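PDB 4OUS: caprin-2 from Danio rerio, which probably acts in canonical Wnt signaling through its C1q domain, a beta-sandwich module that assembles as a trimer and is bound to calcium in this crystal. Local coordinates for residues Ala14-Ile25 against Trp109-Ser120; Leu72-Ala82 against Ala94-Leu102. The protein carries 1 engineered substitution. All coordinates share one frame; numbering follows the deposited sequence.

Contact 1 of 2, residues Ala14-Ile25 against Trp109-Ser120; sequences ANFAPGTLDQPI and WLRLHRGAIYGS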
loop_
_atom_site.group_PDB
_atom_site.type_symbol
_atom_site.label_atom_id
_atom_site.label_comp_id
_atom_site.label_asym_id
_atom_site.label_seq_id
_atom_site.Cartn_x
_atom_site.Cartn_y
_atom_site.Cartn_z
ATOM N N ALA A 14 18.951 -0.232 -8.911
ATOM C CA ALA A 14 20.246 -0.619 -8.361
ATOM C C ALA A 14 20.180 -0.479 -6.847
ATOM O O ALA A 14 19.391 0.310 -6.330
ATOM C CB ALA A 14 21.361 0.236 -8.935
ATOM N N ASN A 15 21.006 -1.234 -6.133
ATOM C CA ASN A 15 21.002 -1.165 -4.680
ATOM C C ASN A 15 21.363 0.228 -4.173
ATOM O O ASN A 15 22.035 1.010 -4.863
ATOM C CB ASN A 15 21.987 -2.172 -4.080
ATOM C CG ASN A 15 21.598 -3.627 -4.324
ATOM O OD1 ASN A 15 20.492 -3.945 -4.760
ATOM N ND2 ASN A 15 22.529 -4.527 -4.024
ATOM N N PHE A 16 20.920 0.534 -2.959
ATOM C CA PHE A 16 21.376 1.733 -2.253
ATOM C C PHE A 16 21.882 1.327 -0.880
ATOM O O PHE A 16 21.100 0.906 -0.023
ATOM C CB PHE A 16 20.257 2.776 -2.135
ATOM C CG PHE A 16 20.706 4.121 -1.594
ATOM C CD1 PHE A 16 21.890 4.713 -2.020
ATOM C CD2 PHE A 16 19.918 4.809 -0.684
ATOM C CE1 PHE A 16 22.277 5.953 -1.527
ATOM C CE2 PHE A 16 20.303 6.044 -0.195
ATOM C CZ PHE A 16 21.483 6.617 -0.617
ATOM N N ALA A 17 23.191 1.450 -0.688
ATOM C CA ALA A 17 23.837 1.097 0.570
ATOM C C ALA A 17 24.923 2.121 0.835
ATOM O O ALA A 17 26.108 1.837 0.657
ATOM C CB ALA A 17 24.412 -0.306 0.508
ATOM N N PRO A 18 24.523 3.333 1.241
ATOM C CA PRO A 18 25.453 4.468 1.230
ATOM C C PRO A 18 26.599 4.431 2.240
ATOM O O PRO A 18 27.653 4.994 1.952
ATOM C CB PRO A 18 24.536 5.660 1.528
ATOM C CG PRO A 18 23.356 5.075 2.237
ATOM C CD PRO A 18 23.151 3.745 1.587
ATOM N N GLY A 19 26.404 3.827 3.402
ATOM C CA GLY A 19 27.465 3.805 4.395
ATOM C C GLY A 19 27.410 4.951 5.391
ATOM O O GLY A 19 28.264 5.062 6.271
ATOM N N THR A 20 26.391 5.795 5.240
ATOM C CA THR A 20 26.091 6.877 6.172
ATOM C C THR A 20 24.583 6.871 6.419
ATOM O O THR A 20 23.807 6.710 5.476
ATOM C CB THR A 20 26.531 8.241 5.618
ATOM O OG1 THR A 20 27.930 8.205 5.312
ATOM C CG2 THR A 20 26.262 9.346 6.623
ATOM N N LEU A 21 24.164 7.039 7.671
ATOM C CA LEU A 21 22.747 7.021 8.003
ATOM C C LEU A 21 22.042 8.274 7.491
ATOM O O LEU A 21 22.685 9.280 7.188
ATOM C CB LEU A 21 22.556 6.891 9.515
ATOM C CG LEU A 21 22.634 5.486 10.126
ATOM C CD1 LEU A 21 23.999 4.830 9.947
ATOM C CD2 LEU A 21 22.263 5.539 11.597
ATOM N N ASP A 22 20.718 8.196 7.394
ATOM C CA ASP A 22 19.869 9.357 7.096
ATOM C C ASP A 22 20.204 10.033 5.763
ATOM O O ASP A 22 20.506 11.229 5.699
ATOM C CB ASP A 22 19.924 10.379 8.236
ATOM C CG ASP A 22 19.069 9.970 9.417
ATOM O OD1 ASP A 22 18.136 9.163 9.225
ATOM O OD2 ASP A 22 19.306 10.481 10.533
ATOM N N GLN A 23 20.116 9.254 4.691
ATOM C CA GLN A 23 20.365 9.752 3.345
ATOM C C GLN A 23 19.102 9.760 2.502
ATOM O O GLN A 23 18.290 8.843 2.589
ATOM C CB GLN A 23 21.413 8.886 2.647
ATOM C CG GLN A 23 22.740 8.875 3.352
ATOM C CD GLN A 23 23.333 10.261 3.449
ATOM O OE1 GLN A 23 23.491 10.954 2.441
ATOM N NE2 GLN A 23 23.641 10.688 4.665
ATOM N N PRO A 24 18.942 10.772 1.644
ATOM C CA PRO A 24 17.817 10.743 0.705
ATOM C C PRO A 24 17.966 9.596 -0.299
ATOM O O PRO A 24 19.086 9.230 -0.678
ATOM C CB PRO A 24 17.906 12.104 0.015
ATOM C CG PRO A 24 19.359 12.436 0.065
ATOM C CD PRO A 24 19.854 11.899 1.379
ATOM N N ILE A 25 16.836 9.046 -0.728
ATOM C CA ILE A 25 16.841 7.928 -1.659
ATOM C C ILE A 25 16.493 8.398 -3.062
ATOM O O ILE A 25 15.371 8.826 -3.325
ATOM C CB ILE A 25 15.845 6.831 -1.231
ATOM C CG1 ILE A 25 16.153 6.336 0.183
ATOM C CG2 ILE A 25 15.862 5.676 -2.226
ATOM C CD1 ILE A 25 14.973 5.656 0.857
ATOM N N TRP A 109 9.913 13.368 -0.054
ATOM C CA TRP A 109 11.010 12.485 -0.417
ATOM C C TRP A 109 11.125 11.373 0.612
ATOM O O TRP A 109 10.548 11.467 1.698
ATOM C CB TRP A 109 12.327 13.271 -0.527
ATOM C CG TRP A 109 12.677 14.133 0.667
ATOM C CD1 TRP A 109 12.093 15.321 1.023
ATOM C CD2 TRP A 109 13.707 13.886 1.634
ATOM N NE1 TRP A 109 12.694 15.821 2.150
ATOM C CE2 TRP A 109 13.686 14.959 2.546
ATOM C CE3 TRP A 109 14.642 12.861 1.814
ATOM C CZ2 TRP A 109 14.564 15.036 3.628
ATOM C CZ3 TRP A 109 15.519 12.942 2.884
ATOM C CH2 TRP A 109 15.471 14.021 3.779
ATOM N N LEU A 110 11.837 10.309 0.256
ATOM C CA LEU A 110 12.082 9.213 1.178
ATOM C C LEU A 110 13.503 9.263 1.706
ATOM O O LEU A 110 14.463 9.461 0.951
ATOM C CB LEU A 110 11.841 7.862 0.514
ATOM C CG LEU A 110 10.430 7.589 -0.001
ATOM C CD1 LEU A 110 10.369 6.207 -0.629
ATOM C CD2 LEU A 110 9.394 7.714 1.090
ATOM N N ARG A 111 13.621 9.074 3.013
ATOM C CA ARG A 111 14.897 9.019 3.698
ATOM C C ARG A 111 15.205 7.589 4.125
ATOM O O ARG A 111 14.372 6.923 4.755
ATOM C CB ARG A 111 14.889 9.934 4.925
ATOM C CG ARG A 111 16.233 10.014 5.624
ATOM C CD ARG A 111 16.235 11.060 6.711
ATOM N NE ARG A 111 15.452 10.640 7.863
ATOM C CZ ARG A 111 15.415 11.317 9.006
ATOM N NH1 ARG A 111 16.109 12.441 9.132
ATOM N NH2 ARG A 111 14.691 10.870 10.023
ATOM N N LEU A 112 16.411 7.136 3.792
ATOM C CA LEU A 112 16.947 5.892 4.301
ATOM C C LEU A 112 17.566 6.190 5.653
ATOM O O LEU A 112 18.667 6.729 5.731
ATOM C CB LEU A 112 17.978 5.309 3.334
ATOM C CG LEU A 112 18.621 3.995 3.759
ATOM C CD1 LEU A 112 17.578 2.917 3.978
ATOM C CD2 LEU A 112 19.645 3.552 2.726
ATOM N N HIS A 113 16.828 5.924 6.719
ATOM C CA HIS A 113 17.335 6.202 8.052
ATOM C C HIS A 113 18.453 5.218 8.402
ATOM O O HIS A 113 19.565 5.632 8.729
ATOM C CB HIS A 113 16.201 6.147 9.071
ATOM C CG HIS A 113 16.675 6.177 10.486
ATOM N ND1 HIS A 113 17.396 7.229 11.007
ATOM C CD2 HIS A 113 16.562 5.266 11.480
ATOM C CE1 HIS A 113 17.696 6.968 12.269
ATOM N NE2 HIS A 113 17.196 5.787 12.582
ATOM N N ARG A 114 18.148 3.925 8.304
ATOM C CA ARG A 114 19.107 2.843 8.503
ATOM C C ARG A 114 18.787 1.725 7.531
ATOM O O ARG A 114 17.648 1.596 7.079
ATOM C CB ARG A 114 19.065 2.306 9.939
ATOM C CG ARG A 114 19.547 3.284 11.007
ATOM C CD ARG A 114 19.631 2.627 12.391
ATOM N NE ARG A 114 20.545 1.485 12.353
ATOM C CZ ARG A 114 20.357 0.325 12.978
ATOM N NH1 ARG A 114 19.290 0.130 13.743
ATOM N NH2 ARG A 114 21.240 -0.649 12.820
ATOM N N GLY A 115 19.790 0.903 7.237
ATOM C CA GLY A 115 19.604 -0.251 6.386
ATOM C C GLY A 115 20.093 -0.005 4.978
ATOM O O GLY A 115 20.791 0.977 4.701
ATOM N N ALA A 116 19.738 -0.919 4.085
ATOM C CA ALA A 116 20.176 -0.866 2.700
ATOM C C ALA A 116 19.061 -1.403 1.817
ATOM O O ALA A 116 18.304 -2.288 2.229
ATOM C CB ALA A 116 21.459 -1.662 2.501
ATOM N N ILE A 117 18.969 -0.861 0.607
ATOM C CA ILE A 117 17.850 -1.097 -0.297
ATOM C C ILE A 117 18.229 -1.957 -1.496
ATOM O O ILE A 117 19.265 -1.733 -2.121
ATOM C CB ILE A 117 17.288 0.250 -0.807
ATOM C CG1 ILE A 117 16.818 1.095 0.381
ATOM C CG2 ILE A 117 16.181 0.040 -1.841
ATOM C CD1 ILE A 117 16.358 2.489 0.015
ATOM N N TYR A 118 17.366 -2.916 -1.822
ATOM C CA TYR A 118 17.517 -3.746 -2.999
ATOM C C TYR A 118 16.967 -3.081 -4.249
ATOM O O TYR A 118 15.792 -2.687 -4.295
ATOM C CB TYR A 118 16.802 -5.082 -2.789
ATOM C CG TYR A 118 17.041 -6.058 -3.910
ATOM C CD1 TYR A 118 18.195 -6.827 -3.943
ATOM C CD2 TYR A 118 16.128 -6.199 -4.948
ATOM C CE1 TYR A 118 18.431 -7.717 -4.974
ATOM C CE2 TYR A 118 16.356 -7.086 -5.982
ATOM C CZ TYR A 118 17.504 -7.842 -5.990
ATOM O OH TYR A 118 17.733 -8.731 -7.017
ATOM N N GLY A 119 17.807 -2.975 -5.269
ATOM C CA GLY A 119 17.379 -2.496 -6.568
ATOM C C GLY A 119 17.692 -3.496 -7.657
ATOM O O GLY A 119 18.792 -4.052 -7.707
ATOM N N SER A 120 16.723 -3.737 -8.531
ATOM C CA SER A 120 16.949 -4.548 -9.720
ATOM C C SER A 120 15.963 -4.159 -10.807
ATOM O O SER A 120 15.051 -3.366 -10.582
ATOM C CB SER A 120 16.819 -6.038 -9.411
ATOM O OG SER A 120 15.455 -6.425 -9.411
HETATM O O HOH W 1 20.778 -5.683 -6.849
HETATM O O HOH W 2 21.229 5.843 4.801
HETATM O O HOH W 3 12.914 9.783 -2.274
#
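Phe16 and Ile117 form an antiparallel hydrogen-bonded pair, a single bridge: Ile117 N gives to Phe16 O at 2.8 Å and Phe16 N answers to Ile117 O. Beyond the intervening loops the register has shifted by two: Gln23 and Leu112 pair likewise, Pro24 and Arg111 follow as a non-hydrogen-bonded pair, and Asp22 joins Gln23 opposite Leu112 in a G1 beta bulge. Asn15 adds a side-chain bond: OD1 takes Gly119 N at 2.9 Å on an in-plane lone pair, almost straight at 172°, and a water links that oxygen to Gly119 O. With CG set beside the backbone N (chi1 -78°), Asp22 runs alongside His113, whose ND1 donates to Asp22 OD1 at 2.7 Å, in the ring plane and on the syn side of the carboxylate; Trp122 of the second subunit meets that ring edge-to-face. The same OD1 lies over one face of the Arg111 guanidinium, 3.4 Å from NE, planes 18° apart; no N-H points at it, so the attraction is of charge only, and NE spends its hydrogen on Asn71 OD1. A leucine in place of Arg111 would probably leave the Asp22 carboxylate without its positive neighbour and Asn71 OD1 without its donor. Ile25 CD1 and Ile117 CD1 meet tip to tip on the buried side; Leu112 CD2 touches Phe16 CD2 and Pro18 CD. Strand 23-24 thus lies along 107-114 in one sheet of the C1q jelly roll.

Contact 2 of 2, residues Leu72-Ala82 against Ala94-Leu102; sequences LMRNEEVMVSA and ASNHAVLQL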
loop_
_atom_site.group_PDB
_atom_site.type_symbol
_atom_site.label_atom_id
_atom_site.label_comp_id
_atom_site.label_asym_id
_atom_site.label_seq_id
_atom_site.Cartn_x
_atom_site.Cartn_y
_atom_site.Cartn_z
ATOM N N LEU A 72 9.054 8.858 5.236
ATOM C CA LEU A 72 8.492 9.778 4.255
ATOM C C LEU A 72 8.602 11.183 4.835
ATOM O O LEU A 72 8.030 11.470 5.890
ATOM C CB LEU A 72 7.038 9.441 3.939
ATOM C CG LEU A 72 6.344 10.378 2.945
ATOM C CD1 LEU A 72 6.829 10.164 1.524
ATOM C CD2 LEU A 72 4.817 10.252 3.033
ATOM N N MET A 73 9.373 12.024 4.162
ATOM C CA MET A 73 9.687 13.375 4.600
ATOM C C MET A 73 8.872 14.397 3.841
ATOM O O MET A 73 8.665 14.256 2.634
ATOM C CB MET A 73 11.168 13.677 4.374
ATOM C CG MET A 73 12.128 12.633 4.919
ATOM S SD MET A 73 12.130 12.529 6.727
ATOM C CE MET A 73 12.759 14.148 7.154
ATOM N N ARG A 74 8.437 15.442 4.536
ATOM C CA ARG A 74 7.949 16.640 3.871
ATOM C C ARG A 74 8.837 17.773 4.365
ATOM O O ARG A 74 8.856 18.089 5.561
ATOM C CB ARG A 74 6.471 16.903 4.169
ATOM C CG ARG A 74 5.876 18.062 3.382
ATOM C CD ARG A 74 6.005 19.396 4.109
ATOM N NE ARG A 74 5.054 19.535 5.207
ATOM C CZ ARG A 74 5.370 19.526 6.497
ATOM N NH1 ARG A 74 4.409 19.688 7.397
ATOM N NH2 ARG A 74 6.624 19.354 6.896
ATOM N N ASN A 75 9.585 18.359 3.436
ATOM C CA ASN A 75 10.673 19.279 3.763
ATOM C C ASN A 75 11.613 18.575 4.754
ATOM O O ASN A 75 12.209 17.564 4.380
ATOM C CB ASN A 75 10.118 20.623 4.247
ATOM C CG ASN A 75 9.303 21.312 3.159
ATOM O OD1 ASN A 75 9.527 21.074 1.968
ATOM N ND2 ASN A 75 8.355 22.150 3.555
ATOM N N GLU A 76 11.745 19.047 5.990
ATOM C CA GLU A 76 12.669 18.412 6.934
ATOM C C GLU A 76 11.956 17.602 8.029
ATOM O O GLU A 76 12.575 17.220 9.026
ATOM C CB GLU A 76 13.569 19.480 7.578
ATOM C CG GLU A 76 12.829 20.417 8.519
ATOM C CD GLU A 76 13.388 21.830 8.547
ATOM O OE1 GLU A 76 14.559 22.022 8.165
ATOM O OE2 GLU A 76 12.640 22.752 8.939
ATOM N N GLU A 77 10.672 17.316 7.834
ATOM C CA GLU A 77 9.858 16.668 8.857
ATOM C C GLU A 77 9.461 15.242 8.485
ATOM O O GLU A 77 9.005 14.992 7.367
ATOM C CB GLU A 77 8.596 17.497 9.102
ATOM C CG GLU A 77 7.703 16.972 10.206
ATOM C CD GLU A 77 6.463 17.821 10.427
ATOM O OE1 GLU A 77 6.295 18.848 9.735
ATOM O OE2 GLU A 77 5.644 17.449 11.297
ATOM N N VAL A 78 9.600 14.321 9.434
ATOM C CA VAL A 78 9.103 12.962 9.275
ATOM C C VAL A 78 7.577 12.954 9.322
ATOM O O VAL A 78 6.977 13.392 10.308
ATOM C CB VAL A 78 9.660 12.028 10.374
ATOM C CG1 VAL A 78 8.983 10.658 10.322
ATOM C CG2 VAL A 78 11.169 11.895 10.253
ATOM N N MET A 79 6.950 12.458 8.260
ATOM C CA MET A 79 5.492 12.402 8.201
ATOM C C MET A 79 4.953 11.019 8.562
ATOM O O MET A 79 4.064 10.909 9.410
ATOM C CB MET A 79 5.002 12.830 6.821
ATOM C CG MET A 79 5.524 14.212 6.400
ATOM S SD MET A 79 5.326 15.571 7.596
ATOM C CE MET A 79 3.562 15.850 7.476
ATOM N N VAL A 80 5.472 9.969 7.923
ATOM C CA VAL A 80 5.201 8.591 8.331
ATOM C C VAL A 80 6.485 7.799 8.154
ATOM O O VAL A 80 7.398 8.242 7.452
ATOM C CB VAL A 80 4.048 7.914 7.521
ATOM C CG1 VAL A 80 2.734 8.664 7.674
ATOM C CG2 VAL A 80 4.409 7.744 6.049
ATOM N N SER A 81 6.556 6.630 8.783
ATOM C CA SER A 81 7.750 5.804 8.707
ATOM C C SER A 81 7.408 4.342 8.469
ATOM O O SER A 81 6.261 3.917 8.632
ATOM C CB SER A 81 8.571 5.931 9.990
ATOM O OG SER A 81 8.911 7.284 10.250
ATOM N N ALA A 82 8.420 3.576 8.080
ATOM C CA ALA A 82 8.254 2.147 7.872
ATOM C C ALA A 82 9.492 1.411 8.349
ATOM O O ALA A 82 10.601 1.934 8.296
ATOM C CB ALA A 82 7.984 1.839 6.407
ATOM N N ALA A 94 9.617 -2.596 3.617
ATOM C CA ALA A 94 9.171 -1.459 4.413
ATOM C C ALA A 94 8.247 -0.610 3.557
ATOM O O ALA A 94 8.668 -0.098 2.506
ATOM C CB ALA A 94 10.362 -0.644 4.900
ATOM N N SER A 95 6.994 -0.451 3.983
ATOM C CA SER A 95 6.012 0.271 3.187
ATOM C C SER A 95 5.129 1.150 4.053
ATOM O O SER A 95 4.900 0.853 5.233
ATOM C CB SER A 95 5.147 -0.706 2.378
ATOM O OG SER A 95 4.368 -1.537 3.221
ATOM N N ASN A 96 4.646 2.233 3.463
ATOM C CA ASN A 96 3.628 3.052 4.096
ATOM C C ASN A 96 2.996 3.950 3.031
ATOM O O ASN A 96 3.269 3.808 1.829
ATOM C CB ASN A 96 4.190 3.868 5.269
ATOM C CG ASN A 96 3.177 4.032 6.398
ATOM O OD1 ASN A 96 1.973 4.128 6.152
ATOM N ND2 ASN A 96 3.657 4.077 7.634
ATOM N N HIS A 97 2.148 4.859 3.481
ATOM C CA HIS A 97 1.407 5.740 2.605
ATOM C C HIS A 97 1.062 6.990 3.410
ATOM O O HIS A 97 1.147 6.977 4.644
ATOM C CB HIS A 97 0.126 5.062 2.140
ATOM C CG HIS A 97 -0.899 5.037 3.222
ATOM N ND1 HIS A 97 -0.901 4.104 4.237
ATOM C CD2 HIS A 97 -1.877 5.922 3.520
ATOM C CE1 HIS A 97 -1.870 4.394 5.088
ATOM N NE2 HIS A 97 -2.472 5.495 4.680
ATOM N N ALA A 98 0.618 8.042 2.732
ATOM C CA ALA A 98 0.086 9.207 3.428
ATOM C C ALA A 98 -0.759 10.036 2.480
ATOM O O ALA A 98 -0.548 10.013 1.268
ATOM C CB ALA A 98 1.208 10.061 4.008
ATOM N N VAL A 99 -1.724 10.760 3.038
ATOM C CA VAL A 99 -2.391 11.829 2.306
ATOM C C VAL A 99 -2.010 13.128 2.995
ATOM O O VAL A 99 -2.319 13.324 4.173
ATOM C CB VAL A 99 -3.923 11.681 2.268
ATOM C CG1 VAL A 99 -4.524 12.733 1.339
ATOM C CG2 VAL A 99 -4.310 10.281 1.828
ATOM N N LEU A 100 -1.319 13.998 2.265
ATOM C CA LEU A 100 -0.737 15.201 2.842
ATOM C C LEU A 100 -1.253 16.461 2.185
ATOM O O LEU A 100 -1.416 16.518 0.967
ATOM C CB LEU A 100 0.782 15.184 2.708
ATOM C CG LEU A 100 1.536 13.999 3.305
ATOM C CD1 LEU A 100 3.021 14.156 3.029
ATOM C CD2 LEU A 100 1.271 13.867 4.797
ATOM N N GLN A 101 -1.473 17.482 3.008
ATOM C CA GLN A 101 -1.734 18.828 2.535
ATOM C C GLN A 101 -0.401 19.497 2.248
ATOM O O GLN A 101 0.387 19.723 3.166
ATOM C CB GLN A 101 -2.515 19.624 3.582
ATOM C CG GLN A 101 -2.777 21.066 3.200
ATOM C CD GLN A 101 -3.749 21.186 2.049
ATOM O OE1 GLN A 101 -4.813 20.567 2.052
ATOM N NE2 GLN A 101 -3.385 21.979 1.048
ATOM N N LEU A 102 -0.145 19.812 0.983
ATOM C CA LEU A 102 1.108 20.442 0.592
ATOM C C LEU A 102 0.874 21.867 0.128
ATOM O O LEU A 102 -0.201 22.206 -0.363
ATOM C CB LEU A 102 1.795 19.660 -0.525
ATOM C CG LEU A 102 2.142 18.200 -0.247
ATOM C CD1 LEU A 102 2.823 17.608 -1.467
ATOM C CD2 LEU A 102 3.021 18.062 0.982
HETATM O O HOH W 4 2.218 18.498 4.829
HETATM O O HOH W 5 2.911 20.894 3.781
#
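Leu72 CD2 rests on Ala98 CB at 3.7 Å in the interior of the C1q jelly-roll sandwich, where the hairpin 72-82 of one sheet faces strand 94-102 of the other. Strands 77-82 and 94-102 run nearly antiparallel, their axes 160° apart. Along this interface Met79 CE crosses to Leu100 CD2 at 4.0 Å, Val80 CG2 packs on His97 O at 3.6 Å, and Ala82 CB meets Ala94 CB. One polar bond spans the apolar layer: Asn96 ND2 donates to Ser81 O at 2.8 Å, the acceptor lying in the amide plane and the N-H...O angle 162°. Asn96 OD1 accepts from His97 N and is hydrogen-bonded to Thr126 OG1 of the second subunit, so both ends of the buried amide are held.

Further out, a classic beta bulge sets Met79 and Val80 together opposite Leu72, and both side chains start toward strand 94-102. His97 turns the other way, to Ser128 and His58 of the second subunit, in the trimer interface. At the type II' turn from Arg74 to Glu77, Arg74 CG slides past Leu102 CD2 at 3.7 Å. Bent at chi2 (-90°) and chi3, the arginine folds back so that NH1 and NH2 both grip Glu77 OE1, with Met79 SD over one guanidinium face. The single N-H of its NE is shared between two waters, each of which donates to Gln101 O.

In the fold
From the N terminus, the chain leaves strand 7-12 and lays down 14-25, whose partner 109-120 arrives only 83 residues later, so contact 1 closes a long loop. Contact 2 is nested wholly inside it: hairpin 72-82 and strand 94-102 are separated by 11 residues, and 94-102 is followed by strand 107-114 after a short turn. Contact 1 joins strand 23-24 to 107-114 within one sheet and ties the flanking loops by a single bridge, whereas contact 2 packs that sheet against the other. Their centres lie about 16 Å apart, yet they touch through adjacent strands 68-74 and 107-114. There Trp109 O meets Met73 N, Trp109 NE1 probably bonds to Asn75 O, and Leu110 CD2 packs on Leu72 CD1.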